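Local coordinates for phosphate-binding protein (PDB 3W9V) that binds phosphate, as a secreted DING protein of the PstS family of phosphate-transport binding proteins, at residues M195-D200 with E205-Y210; I95-A100 with A121-I126; V186-T189 with G193-A196; T170-N173 with G178-P181; V109-G114 with G125-G130. The protein carries 1 engineered substitution. All coordinates share one frame; numbering follows the deposited sequence.

Interaction 1 (M195-D200 with E205-Y210); sequences MAALND and EGRITY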
loop_
_atom_site.group_PDB
_atom_site.type_symbol
_atom_site.label_atom_id
_atom_site.label_comp_id
_atom_site.label_asym_id
_atom_site.label_seq_id
_atom_site.Cartn_x
_atom_site.Cartn_y
_atom_site.Cartn_z
ATOM N N MET A 195 12.467 7.254 -5.753
ATOM C CA MET A 195 12.433 8.716 -5.799
ATOM C C MET A 195 13.808 9.322 -6.077
ATOM O O MET A 195 13.915 10.328 -6.780
ATOM C CB MET A 195 11.823 9.317 -4.531
ATOM C CG MET A 195 10.310 9.140 -4.428
ATOM S SD MET A 195 9.371 9.712 -5.869
ATOM C CE MET A 195 9.710 11.471 -5.844
ATOM N N ALA A 196 14.860 8.706 -5.544
ATOM C CA ALA A 196 16.216 9.187 -5.808
ATOM C C ALA A 196 16.551 9.062 -7.299
ATOM O O ALA A 196 17.169 9.956 -7.888
ATOM C CB ALA A 196 17.232 8.435 -4.955
ATOM N N ALA A 197 16.126 7.963 -7.913
ATOM C CA ALA A 197 16.320 7.780 -9.347
ATOM C C ALA A 197 15.492 8.788 -10.140
ATOM O O ALA A 197 15.975 9.376 -11.109
ATOM C CB ALA A 197 15.965 6.358 -9.758
ATOM N N LEU A 198 14.245 8.994 -9.724
ATOM C CA LEU A 198 13.372 9.941 -10.401
ATOM C C LEU A 198 13.972 11.345 -10.376
ATOM O O LEU A 198 13.921 12.076 -11.371
ATOM C CB LEU A 198 12.000 9.960 -9.733
ATOM C CG LEU A 198 10.935 10.758 -10.484
ATOM C CD1 LEU A 198 10.454 9.990 -11.705
ATOM C CD2 LEU A 198 9.776 11.106 -9.576
ATOM N N ASN A 199 14.549 11.708 -9.234
ATOM C CA ASN A 199 15.078 13.052 -9.009
ATOM C C ASN A 199 16.538 13.255 -9.419
ATOM O O ASN A 199 17.074 14.354 -9.279
ATOM C CB ASN A 199 14.904 13.446 -7.539
ATOM C CG ASN A 199 13.467 13.776 -7.191
ATOM O OD1 ASN A 199 12.730 14.326 -8.008
ATOM N ND2 ASN A 199 13.064 13.446 -5.970
ATOM N N ASP A 200 17.172 12.201 -9.919
ATOM C CA ASP A 200 18.582 12.241 -10.307
ATOM C C ASP A 200 18.814 13.237 -11.439
ATOM O O ASP A 200 18.369 13.014 -12.563
ATOM C CB ASP A 200 19.020 10.845 -10.752
ATOM C CG ASP A 200 20.523 10.722 -10.939
ATOM O OD1 ASP A 200 21.238 11.744 -10.875
ATOM O OD2 ASP A 200 20.989 9.587 -11.160
ATOM N N GLU A 205 16.099 14.635 -18.338
ATOM C CA GLU A 205 14.716 14.637 -17.880
ATOM C C GLU A 205 13.901 13.598 -18.633
ATOM O O GLU A 205 14.286 13.155 -19.716
ATOM C CB GLU A 205 14.071 16.005 -18.099
ATOM C CG GLU A 205 14.558 17.108 -17.187
ATOM C CD GLU A 205 13.700 18.353 -17.296
ATOM O OE1 GLU A 205 12.793 18.378 -18.161
ATOM O OE2 GLU A 205 13.928 19.302 -16.516
ATOM N N GLY A 206 12.768 13.218 -18.053
ATOM C CA GLY A 206 11.832 12.345 -18.730
ATOM C C GLY A 206 11.310 11.198 -17.893
ATOM O O GLY A 206 10.391 10.502 -18.322
ATOM N N ARG A 207 11.877 11.003 -16.706
ATOM C CA ARG A 207 11.485 9.872 -15.874
ATOM C C ARG A 207 10.101 10.028 -15.255
ATOM O O ARG A 207 9.652 11.140 -14.961
ATOM C CB ARG A 207 12.539 9.583 -14.799
ATOM C CG ARG A 207 13.770 8.914 -15.375
ATOM C CD ARG A 207 14.881 8.724 -14.360
ATOM N NE ARG A 207 15.984 7.983 -14.968
ATOM C CZ ARG A 207 17.072 7.574 -14.326
ATOM N NH1 ARG A 207 17.224 7.828 -13.036
ATOM N NH2 ARG A 207 18.009 6.899 -14.983
ATOM N N ILE A 208 9.444 8.889 -15.057
ATOM C CA ILE A 208 8.114 8.823 -14.469
ATOM C C ILE A 208 8.026 7.528 -13.661
ATOM O O ILE A 208 8.709 6.550 -13.975
ATOM C CB ILE A 208 7.014 8.880 -15.568
ATOM C CG1 ILE A 208 5.617 9.019 -14.959
ATOM C CG2 ILE A 208 7.085 7.662 -16.485
ATOM C CD1 ILE A 208 4.576 9.493 -15.956
ATOM N N THR A 209 7.209 7.521 -12.613
ATOM C CA THR A 209 7.051 6.328 -11.793
ATOM C C THR A 209 5.693 6.310 -11.089
ATOM O O THR A 209 4.862 7.203 -11.287
ATOM C CB THR A 209 8.205 6.201 -10.765
ATOM O OG1 THR A 209 8.222 4.885 -10.202
ATOM C CG2 THR A 209 8.065 7.223 -9.645
ATOM N N TYR A 210 5.478 5.266 -10.290
ATOM C CA TYR A 210 4.317 5.124 -9.416
ATOM C C TYR A 210 4.856 5.139 -7.979
ATOM O O TYR A 210 5.962 4.648 -7.722
ATOM C CB TYR A 210 3.552 3.827 -9.741
ATOM C CG TYR A 210 4.402 2.579 -9.649
ATOM C CD1 TYR A 210 4.415 1.812 -8.491
ATOM C CD2 TYR A 210 5.200 2.171 -10.715
ATOM C CE1 TYR A 210 5.199 0.671 -8.391
ATOM C CE2 TYR A 210 5.991 1.035 -10.627
ATOM C CZ TYR A 210 5.984 0.284 -9.467
ATOM O OH TYR A 210 6.783 -0.838 -9.394
HETATM O O HOH W 1 19.539 7.339 -11.274
#

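Interaction 2 (I95-A100 with A121-I126); sequences IPFRKA and ADWSGI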
loop_
_atom_site.group_PDB
_atom_site.type_symbol
_atom_site.label_atom_id
_atom_site.label_comp_id
_atom_site.label_asym_id
_atom_site.label_seq_id
_atom_site.Cartn_x
_atom_site.Cartn_y
_atom_site.Cartn_z
ATOM N N ILE A 95 1.689 9.481 -9.268
ATOM C CA ILE A 95 2.494 9.340 -10.474
ATOM C C ILE A 95 3.403 10.572 -10.618
ATOM O O ILE A 95 3.126 11.482 -11.405
ATOM C CB ILE A 95 1.598 9.172 -11.730
ATOM C CG1 ILE A 95 0.556 8.062 -11.525
ATOM C CG2 ILE A 95 2.434 8.906 -12.968
ATOM C CD1 ILE A 95 1.122 6.653 -11.426
ATOM N N PRO A 96 4.485 10.624 -9.829
ATOM C CA PRO A 96 5.431 11.736 -9.944
ATOM C C PRO A 96 6.318 11.546 -11.168
ATOM O O PRO A 96 6.547 10.414 -11.615
ATOM C CB PRO A 96 6.256 11.620 -8.659
ATOM C CG PRO A 96 6.248 10.155 -8.359
ATOM C CD PRO A 96 4.882 9.663 -8.783
ATOM N N PHE A 97 6.818 12.654 -11.703
ATOM C CA PHE A 97 7.626 12.612 -12.910
ATOM C C PHE A 97 8.572 13.804 -12.940
ATOM O O PHE A 97 8.328 14.827 -12.288
ATOM C CB PHE A 97 6.730 12.624 -14.160
ATOM C CG PHE A 97 5.900 13.867 -14.285
ATOM C CD1 PHE A 97 6.390 14.976 -14.955
ATOM C CD2 PHE A 97 4.641 13.937 -13.712
ATOM C CE1 PHE A 97 5.644 16.134 -15.044
ATOM C CE2 PHE A 97 3.886 15.098 -13.804
ATOM C CZ PHE A 97 4.396 16.195 -14.471
ATOM N N ARG A 98 9.646 13.668 -13.709
ATOM C CA ARG A 98 10.595 14.758 -13.902
ATOM C C ARG A 98 10.618 15.196 -15.361
ATOM O O ARG A 98 11.301 14.598 -16.187
ATOM C CB ARG A 98 11.997 14.351 -13.451
ATOM C CG ARG A 98 13.011 15.470 -13.611
ATOM C CD ARG A 98 14.380 15.097 -13.074
ATOM N NE ARG A 98 15.366 16.118 -13.428
ATOM C CZ ARG A 98 16.411 15.913 -14.224
ATOM N NH1 ARG A 98 16.638 14.715 -14.740
ATOM N NH2 ARG A 98 17.242 16.911 -14.493
ATOM N N LYS A 99 9.850 16.233 -15.673
ATOM C CA LYS A 99 9.760 16.740 -17.039
ATOM C C LYS A 99 9.234 18.163 -16.979
ATOM O O LYS A 99 8.084 18.393 -16.602
ATOM C CB LYS A 99 8.835 15.863 -17.892
ATOM C CG LYS A 99 8.813 16.219 -19.382
ATOM C CD LYS A 99 10.157 15.986 -20.059
ATOM C CE LYS A 99 10.088 16.346 -21.540
ATOM N NZ LYS A 99 11.417 16.233 -22.204
ATOM N N ALA A 100 10.084 19.120 -17.343
ATOM C CA ALA A 100 9.737 20.531 -17.231
ATOM C C ALA A 100 8.627 20.925 -18.195
ATOM O O ALA A 100 8.500 20.358 -19.279
ATOM C CB ALA A 100 10.971 21.402 -17.452
ATOM N N ALA A 121 5.957 6.164 -25.806
ATOM C CA ALA A 121 7.368 6.279 -25.458
ATOM C C ALA A 121 7.869 7.721 -25.447
ATOM O O ALA A 121 9.005 7.984 -25.055
ATOM C CB ALA A 121 8.212 5.435 -26.405
ATOM N N ASP A 122 7.021 8.648 -25.878
ATOM C CA ASP A 122 7.384 10.057 -25.941
ATOM C C ASP A 122 6.332 10.911 -25.245
ATOM O O ASP A 122 5.134 10.646 -25.350
ATOM C CB ASP A 122 7.543 10.508 -27.398
ATOM C CG ASP A 122 8.282 11.827 -27.523
ATOM O OD1 ASP A 122 9.511 11.798 -27.743
ATOM O OD2 ASP A 122 7.640 12.891 -27.394
ATOM N N TRP A 123 6.791 11.936 -24.532
ATOM C CA TRP A 123 5.910 12.848 -23.813
ATOM C C TRP A 123 4.891 13.545 -24.717
ATOM O O TRP A 123 3.847 13.997 -24.246
ATOM C CB TRP A 123 6.733 13.881 -23.034
ATOM C CG TRP A 123 7.257 13.349 -21.736
ATOM C CD1 TRP A 123 8.487 12.805 -21.506
ATOM C CD2 TRP A 123 6.554 13.301 -20.489
ATOM N NE1 TRP A 123 8.594 12.423 -20.187
ATOM C CE2 TRP A 123 7.420 12.714 -19.544
ATOM C CE3 TRP A 123 5.277 13.695 -20.082
ATOM C CZ2 TRP A 123 7.051 12.521 -18.213
ATOM C CZ3 TRP A 123 4.912 13.500 -18.761
ATOM C CH2 TRP A 123 5.796 12.916 -17.845
ATOM N N SER A 124 5.181 13.619 -26.015
ATOM C CA SER A 124 4.261 14.251 -26.961
ATOM C C SER A 124 2.949 13.474 -27.100
ATOM O O SER A 124 1.956 14.003 -27.606
ATOM C CB SER A 124 4.921 14.426 -28.333
ATOM O OG SER A 124 5.337 13.180 -28.862
ATOM N N GLY A 125 2.953 12.222 -26.648
ATOM C CA GLY A 125 1.765 11.390 -26.666
ATOM C C GLY A 125 0.807 11.634 -25.511
ATOM O O GLY A 125 -0.219 10.961 -25.400
ATOM N N ILE A 126 1.137 12.589 -24.646
ATOM C CA ILE A 126 0.250 12.965 -23.552
ATOM C C ILE A 126 -0.441 14.266 -23.922
ATOM O O ILE A 126 0.179 15.327 -23.915
ATOM C CB ILE A 126 1.019 13.152 -22.230
ATOM C CG1 ILE A 126 1.898 11.933 -21.946
ATOM C CG2 ILE A 126 0.051 13.420 -21.083
ATOM C CD1 ILE A 126 1.136 10.638 -21.836
#

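Interaction 3 (V186-T189 with G193-A196); sequences VAAT and GVMA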
loop_
_atom_site.group_PDB
_atom_site.type_symbol
_atom_site.label_atom_id
_atom_site.label_comp_id
_atom_site.label_asym_id
_atom_site.label_seq_id
_atom_site.Cartn_x
_atom_site.Cartn_y
_atom_site.Cartn_z
ATOM N N VAL A 186 14.244 1.740 -15.647
ATOM C CA VAL A 186 15.196 1.676 -14.541
ATOM C C VAL A 186 14.557 1.060 -13.301
ATOM O O VAL A 186 13.493 1.502 -12.873
ATOM C CB VAL A 186 15.690 3.095 -14.175
ATOM C CG1 VAL A 186 16.569 3.070 -12.927
ATOM C CG2 VAL A 186 16.424 3.722 -15.354
ATOM N N ALA A 187 15.212 0.056 -12.725
ATOM C CA ALA A 187 14.772 -0.545 -11.464
ATOM C C ALA A 187 15.509 0.076 -10.283
ATOM O O ALA A 187 16.720 0.301 -10.350
ATOM C CB ALA A 187 15.016 -2.036 -11.481
ATOM N N ALA A 188 14.785 0.334 -9.196
ATOM C CA ALA A 188 15.405 0.811 -7.963
ATOM C C ALA A 188 14.734 0.161 -6.760
ATOM O O ALA A 188 13.627 -0.363 -6.861
ATOM C CB ALA A 188 15.320 2.331 -7.873
ATOM N N THR A 189 15.411 0.209 -5.616
ATOM C CA THR A 189 14.950 -0.474 -4.410
ATOM C C THR A 189 14.379 0.517 -3.390
ATOM O O THR A 189 14.998 1.534 -3.078
ATOM C CB THR A 189 16.090 -1.335 -3.787
ATOM O OG1 THR A 189 16.393 -2.435 -4.657
ATOM C CG2 THR A 189 15.702 -1.883 -2.419
ATOM N N GLY A 193 14.560 4.749 -2.937
ATOM C CA GLY A 193 15.451 4.496 -4.057
ATOM C C GLY A 193 14.831 4.899 -5.383
ATOM O O GLY A 193 15.505 5.469 -6.245
ATOM N N VAL A 194 13.542 4.620 -5.550
ATOM C CA VAL A 194 12.849 5.044 -6.754
ATOM C C VAL A 194 12.786 6.572 -6.849
ATOM O O VAL A 194 13.055 7.131 -7.910
ATOM C CB VAL A 194 11.462 4.399 -6.872
ATOM C CG1 VAL A 194 10.657 5.077 -7.965
ATOM C CG2 VAL A 194 11.605 2.916 -7.177
ATOM N N MET A 195 12.467 7.254 -5.753
ATOM C CA MET A 195 12.433 8.716 -5.799
ATOM C C MET A 195 13.808 9.322 -6.077
ATOM O O MET A 195 13.915 10.328 -6.780
ATOM C CB MET A 195 11.823 9.317 -4.531
ATOM C CG MET A 195 10.310 9.140 -4.428
ATOM S SD MET A 195 9.371 9.712 -5.869
ATOM C CE MET A 195 9.710 11.471 -5.844
ATOM N N ALA A 196 14.860 8.706 -5.544
ATOM C CA ALA A 196 16.216 9.187 -5.808
ATOM C C ALA A 196 16.551 9.062 -7.299
ATOM O O ALA A 196 17.169 9.956 -7.888
ATOM C CB ALA A 196 17.232 8.435 -4.955
#

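Interaction 4 (T170-N173 with G178-P181); sequences TFAN and GLTP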
loop_
_atom_site.group_PDB
_atom_site.type_symbol
_atom_site.label_atom_id
_atom_site.label_comp_id
_atom_site.label_asym_id
_atom_site.label_seq_id
_atom_site.Cartn_x
_atom_site.Cartn_y
_atom_site.Cartn_z
ATOM N N THR A 170 6.076 -7.833 -8.286
ATOM C CA THR A 170 7.289 -7.597 -9.063
ATOM C C THR A 170 6.921 -6.989 -10.412
ATOM O O THR A 170 6.438 -7.683 -11.308
ATOM C CB THR A 170 8.085 -8.894 -9.240
ATOM O OG1 THR A 170 7.215 -9.940 -9.688
ATOM C CG2 THR A 170 8.641 -9.298 -7.919
ATOM N N PHE A 171 7.144 -5.690 -10.557
ATOM C CA PHE A 171 6.685 -4.974 -11.743
ATOM C C PHE A 171 7.203 -5.584 -13.039
ATOM O O PHE A 171 6.483 -5.645 -14.041
ATOM C CB PHE A 171 7.032 -3.481 -11.693
ATOM C CG PHE A 171 6.425 -2.714 -12.831
ATOM C CD1 PHE A 171 5.080 -2.374 -12.809
ATOM C CD2 PHE A 171 7.177 -2.391 -13.952
ATOM C CE1 PHE A 171 4.497 -1.703 -13.878
ATOM C CE2 PHE A 171 6.602 -1.716 -15.020
ATOM C CZ PHE A 171 5.262 -1.370 -14.982
ATOM N N ALA A 172 8.448 -6.055 -13.012
ATOM C CA ALA A 172 9.061 -6.652 -14.197
ATOM C C ALA A 172 8.321 -7.893 -14.701
ATOM O O ALA A 172 8.531 -8.313 -15.836
ATOM C CB ALA A 172 10.510 -6.988 -13.930
ATOM N N ASN A 173 7.485 -8.489 -13.856
ATOM C CA ASN A 173 6.688 -9.659 -14.215
ATOM C C ASN A 173 5.245 -9.332 -14.577
ATOM O O ASN A 173 4.473 -10.245 -14.857
ATOM C CB ASN A 173 6.646 -10.661 -13.056
ATOM C CG ASN A 173 7.991 -11.280 -12.750
ATOM O OD1 ASN A 173 8.854 -11.417 -13.617
ATOM N ND2 ASN A 173 8.165 -11.688 -11.499
ATOM N N GLY A 178 6.308 -8.462 -21.255
ATOM C CA GLY A 178 7.536 -8.139 -20.553
ATOM C C GLY A 178 7.881 -6.665 -20.599
ATOM O O GLY A 178 7.110 -5.854 -21.124
ATOM N N LEU A 179 9.047 -6.324 -20.050
ATOM C CA LEU A 179 9.533 -4.948 -20.033
ATOM C C LEU A 179 10.239 -4.563 -21.322
ATOM O O LEU A 179 10.574 -3.401 -21.524
ATOM C CB LEU A 179 10.509 -4.742 -18.879
ATOM C CG LEU A 179 9.982 -4.766 -17.447
ATOM C CD1 LEU A 179 11.161 -4.576 -16.513
ATOM C CD2 LEU A 179 8.943 -3.677 -17.217
ATOM N N THR A 180 10.485 -5.544 -22.183
ATOM C CA THR A 180 11.182 -5.294 -23.444
ATOM C C THR A 180 10.615 -4.128 -24.276
ATOM O O THR A 180 11.389 -3.345 -24.826
ATOM C CB THR A 180 11.284 -6.578 -24.300
ATOM O OG1 THR A 180 11.828 -7.637 -23.501
ATOM C CG2 THR A 180 12.176 -6.352 -25.509
ATOM N N PRO A 181 9.273 -3.987 -24.355
ATOM C CA PRO A 181 8.745 -2.850 -25.118
ATOM C C PRO A 181 9.197 -1.493 -24.583
ATOM O O PRO A 181 9.181 -0.517 -25.332
ATOM C CB PRO A 181 7.230 -2.997 -24.954
ATOM C CG PRO A 181 7.022 -4.440 -24.757
ATOM C CD PRO A 181 8.190 -4.897 -23.936
HETATM O O HOH W 2 10.167 -8.293 -18.178
#

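Interaction 5 (V109-G114 with G125-G130); sequences VKELCG and GITGAG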
loop_
_atom_site.group_PDB
_atom_site.type_symbol
_atom_site.label_atom_id
_atom_site.label_comp_id
_atom_site.label_asym_id
_atom_site.label_seq_id
_atom_site.Cartn_x
_atom_site.Cartn_y
_atom_site.Cartn_z
ATOM N N VAL A 109 -6.632 7.551 -18.221
ATOM C CA VAL A 109 -6.263 6.190 -17.869
ATOM C C VAL A 109 -5.629 5.476 -19.069
ATOM O O VAL A 109 -4.646 4.750 -18.914
ATOM C CB VAL A 109 -7.461 5.409 -17.301
ATOM C CG1 VAL A 109 -7.115 3.939 -17.115
ATOM C CG2 VAL A 109 -7.900 6.023 -15.975
ATOM N N LYS A 110 -6.161 5.713 -20.266
ATOM C CA LYS A 110 -5.595 5.114 -21.477
ATOM C C LYS A 110 -4.131 5.535 -21.687
ATOM O O LYS A 110 -3.286 4.713 -22.040
ATOM C CB LYS A 110 -6.450 5.470 -22.699
ATOM C CG LYS A 110 -5.919 4.944 -24.036
ATOM C CD LYS A 110 -5.816 3.428 -24.058
ATOM C CE LYS A 110 -5.438 2.920 -25.443
ATOM N NZ LYS A 110 -5.142 1.460 -25.419
ATOM N N GLU A 111 -3.835 6.814 -21.455
ATOM C CA GLU A 111 -2.459 7.306 -21.551
ATOM C C GLU A 111 -1.552 6.686 -20.491
ATOM O O GLU A 111 -0.427 6.290 -20.791
ATOM C CB GLU A 111 -2.412 8.835 -21.469
ATOM C CG GLU A 111 -2.844 9.517 -22.761
ATOM C CD GLU A 111 -3.116 10.998 -22.598
ATOM O OE1 GLU A 111 -3.149 11.493 -21.450
ATOM O OE2 GLU A 111 -3.304 11.666 -23.641
ATOM N N LEU A 112 -2.038 6.621 -19.250
ATOM C CA LEU A 112 -1.298 5.974 -18.163
ATOM C C LEU A 112 -0.919 4.558 -18.568
ATOM O O LEU A 112 0.234 4.145 -18.437
ATOM C CB LEU A 112 -2.141 5.922 -16.884
ATOM C CG LEU A 112 -1.520 5.143 -15.716
ATOM C CD1 LEU A 112 -0.453 5.967 -15.002
ATOM C CD2 LEU A 112 -2.583 4.667 -14.735
ATOM N N CYS A 113 -1.903 3.822 -19.070
ATOM C CA CYS A 113 -1.689 2.452 -19.517
ATOM C C CYS A 113 -0.618 2.362 -20.607
ATOM O O CYS A 113 0.233 1.476 -20.577
ATOM C CB CYS A 113 -3.014 1.857 -19.998
ATOM S SG CYS A 113 -4.230 1.689 -18.654
ATOM N N GLY A 114 -0.658 3.290 -21.559
ATOM C CA GLY A 114 0.330 3.324 -22.623
ATOM C C GLY A 114 1.731 3.675 -22.162
ATOM O O GLY A 114 2.712 3.150 -22.692
ATOM N N GLY A 125 2.953 12.222 -26.648
ATOM C CA GLY A 125 1.765 11.390 -26.666
ATOM C C GLY A 125 0.807 11.634 -25.511
ATOM O O GLY A 125 -0.219 10.961 -25.400
ATOM N N ILE A 126 1.137 12.589 -24.646
ATOM C CA ILE A 126 0.250 12.965 -23.552
ATOM C C ILE A 126 -0.441 14.266 -23.922
ATOM O O ILE A 126 0.179 15.327 -23.915
ATOM C CB ILE A 126 1.019 13.152 -22.230
ATOM C CG1 ILE A 126 1.898 11.933 -21.946
ATOM C CG2 ILE A 126 0.051 13.420 -21.083
ATOM C CD1 ILE A 126 1.136 10.638 -21.836
ATOM N N THR A 127 -1.721 14.178 -24.262
ATOM C CA THR A 127 -2.433 15.346 -24.764
ATOM C C THR A 127 -2.489 16.451 -23.715
ATOM O O THR A 127 -2.735 16.191 -22.534
ATOM C CB THR A 127 -3.858 14.999 -25.246
ATOM O OG1 THR A 127 -4.640 14.521 -24.145
ATOM C CG2 THR A 127 -3.813 13.937 -26.334
ATOM N N GLY A 128 -2.216 17.677 -24.153
ATOM C CA GLY A 128 -2.322 18.846 -23.301
ATOM C C GLY A 128 -1.122 19.140 -22.417
ATOM O O GLY A 128 -1.067 20.191 -21.782
ATOM N N ALA A 129 -0.157 18.227 -22.375
ATOM C CA ALA A 129 0.956 18.357 -21.433
ATOM C C ALA A 129 2.045 19.323 -21.899
ATOM O O ALA A 129 2.874 19.754 -21.099
ATOM C CB ALA A 129 1.554 16.989 -21.111
ATOM N N GLY A 130 2.046 19.653 -23.187
ATOM C CA GLY A 130 3.017 20.592 -23.722
ATOM C C GLY A 130 4.451 20.136 -23.534
ATOM O O GLY A 130 5.357 20.951 -23.347
#

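Interaction 1 (M195-D200 with E205-Y210)
Arg207 turns its CG anti to its own carbonyl carbon (chi1 -75°) and stays extended as far as NE, which brings the guanidinium up to helix 190-199 opposite Ala197. There Arg207 NH1 gives a 2.8 Å hydrogen bond to Ala197 O. The oxygen lies at the edge of the guanidinium, yet NH1 stands 43° out of the carbonyl plane, and Asp200 N reaches the same oxygen from the opposite face. NH1 also donates to a water that in turn donates to Asp200 OD2, joining opposite charges whose atoms, Asp200 OD2 and Arg207 NH1, are 4.6 Å apart; Asp200 OD1 is held by Thr202. Arg207 NE bonds to Gln136 OE1. A methionine in place of Arg207 is likely to leave Ala197 O and the water each with one donor fewer, and Gln136 OE1 without the NE bond. Nearer the backbone of Arg207, Leu198 swings CG anti to its backbone N (chi1 -171°), and its CD1 packs 3.8 Å from Arg207 CB and 4.2 Å from Thr209 CG2. Both Ala197 and Arg207 touch Val138. The helix therefore packs against a parallel sheet in which strand 136-140 runs beside strand 207-208.

Interaction 2 (I95-A100 with A121-I126)
Lys99 lies along the indole of Trp123, the two side chains running in opposite senses, one along the other. Starting at the backbone, Lys99 CB sits 3.8 Å from Trp123 CZ2, on the six-membered side of the ring system. CG, placed anti to the backbone N (chi1 -173°), comes squarely over the five-membered ring: Lys99 CG is 3.7 Å from the centroid of that Trp123 ring and only 7° off its normal, a CH-pi contact. The chain then bends at chi2, taking Lys99 CD to 3.9 Å from Trp123 NE1 and leaving CE still above CD1. Past the indole, NZ finds its hydrogen-bond partner in Ser132 O.

Trp123 follows Asp122, which forms an Asx turn leading into the short 3-10 segment 123-125. Asp122 OD2 accepts from Ser124 N, on the anti side of the carboxylate, and from Ser124 OG, which comes in above the carboxylate plane; Gly133 N is a further donor to the same oxygen. This turn belongs to the connection between helix 109-117 and strand 136-140, while Lys99 belongs to the one between strands 83-92 and 106-107, so the indole joins two loops some twenty residues apart.

The far corner of the six-membered ring meets Phe97. Trp123 CH2 is 3.6 Å from Phe97 CD1 and 3.8 Å from Phe97 CB, with the two ring planes inclined at 50°. Ile208 of strand 207-208 touches both aromatic side chains, and Trp123 NE1 gives its hydrogen to Gly206 O.

Interaction 3 (V186-T189 with G193-A196)
Ala188, Gly193 and Val194 bring the end of strand 186-188 against the first turn of helix 190-199. This is the opening half of a beta-alpha-beta crossover: the chain leaves edge strand 186-188, climbs the helix and returns as strand 207-208, with strand 136-140 lying between the two parallel strands. Ala188, whose side chain points toward the helix, has the most surface buried here. Its CB sits 3.5 Å from Gly193 O and 3.8 Å from Val194 CG2, so the methyl wedges between a helix carbonyl and a branched side chain. Val194 presents that branch because CG2 lies anti to its carbonyl carbon and beside its backbone N, which itself is 3.7 Å from Ala188 CB. The valine also leans on Val138 and Arg140 of the middle strand, while the backbone of Ala188 is hydrogen-bonded to Tyr139 and Ala141, so strand 186-188 pairs edge to edge with the middle strand while the helix packs on it through Val194. Gly193 fits for lack of a side chain. A CB there would point toward the strand and fall 2.0 Å from Thr189 O, a clash. Instead its bare CA makes a close CA-H...O contact, with Gly193 CA 3.2 Å from Thr189 O and an angle of 136° at the hydrogen.

Interaction 4 (T170-N173 with G178-P181)
Ala172 O and Leu179 N are joined through one water. The water donates to Ala172 O at 2.9 Å and accepts from Leu179 N, also at 2.9 Å, bridging two backbones whose nearest CA atoms, those of Ala172 and Leu179, are 6.1 Å apart. Beside this bridge the contact turns apolar, and Leu179 does most of the work, its CB pointing toward the other segment. With CG anti to its carbonyl carbon (chi1 -69°), the isobutyl group reaches across and divides its two methyls between neighbouring residues. Leu179 CD1 lies 3.6 Å from Ala172 CB, and Leu179 CD2 lies 3.8 Å from Phe171 CE2.

Both segments belong to the long connection between helix 145-157 and strand 186-188, where the chain makes a 3-10 turn at 171-173. That turn is closed by the backbone bond of 2.9 Å from Asn173 N to Thr170 O, with a weak side-chain bond from Asn173 ND2 to Thr170 OG1 beside it. On the other segment Gly178, just before Leu179, has a positive phi.

Phe171 also packs on helix 145-157. Its CG is anti to the backbone N (chi1 -173°), which carries the ring inward to Thr147 and Thr151 of that helix, and the ring is buried, whereas Ala172 is exposed and Leu179 only partly covered. Leu179 and Phe171 cross at a slant, the leucine methyl coming to the CD2 and CE2 side of the ring. A glycerol, probably from the crystallisation liquor, lies about 4 Å from the Leu179 side chain.

Interaction 5 (V109-G114 with G125-G130)
Glu111 reaches from helix 109-117 to the loop at Ile126 and Thr127, and the close part of the contact is gathered round its buried carboxylate. Glu111 OE2 accepts from Thr127 N at 3.0 Å, a nearly straight bond (169° at the hydrogen) that arrives from above the carboxylate plane, 43° out of it. Thr127 OG1 is 3.2 Å from the same Glu111 OE2. With CG anti to its carbonyl carbon and the chain extended beyond it, Glu111 crosses Ile126 at a slant: the isoleucine CD1 is 4.0 Å from Glu111 CB, and its CG2 is 3.8 Å from Glu111 OE1. CD1 thus lies against the aliphatic stem and CG2 against the carboxylate, while the polar tip carries on to the loop backbone.

Farther along, the loop leaves the helix; Thr127, Gly128 and Gly130 are exposed, though Ala129 is buried. Ile126 to Ala129 form a type II beta turn, with Gly128 at the third position, where its positive phi sits comfortably; the closing bond from Ala129 N to Ile126 O is weak at 3.3 Å.

Lys234, from outside these segments, makes a salt bridge to Glu111 OE1 and a hydrogen bond to Thr127 OG1. A leucine in place of Glu111 would probably leave Thr127 N without its acceptor and Lys234 without its carboxylate mate. Held by an amide on one oxygen and an ammonium on the other, this buried carboxylate is likely to stay ionised.

Interactions 1 and 3 are the two ends of one crossover: they share Met195 and Ala196, their centres are about 8 Å apart, and Thr209 OG1 of the first lies 3.3 Å from Val194 CG1 of the second. Interaction 2 flanks interaction 1, with centres about 11 Å apart, joined by probable backbone bonds such as Gly206 N to Arg98 O at 2.7 Å. Interaction 5 shares Gly125 and Ile126 with interaction 2, and Ile95 CD1 meets Leu112 CD1 at 4.0 Å between them. Interaction 4 meets the others through interaction 1, centres about 18 Å apart, where Tyr210 OH lies 3.5 Å from Phe171 CB. Interactions 3 and 5 are the most distant pair, with centres about 23 Å apart.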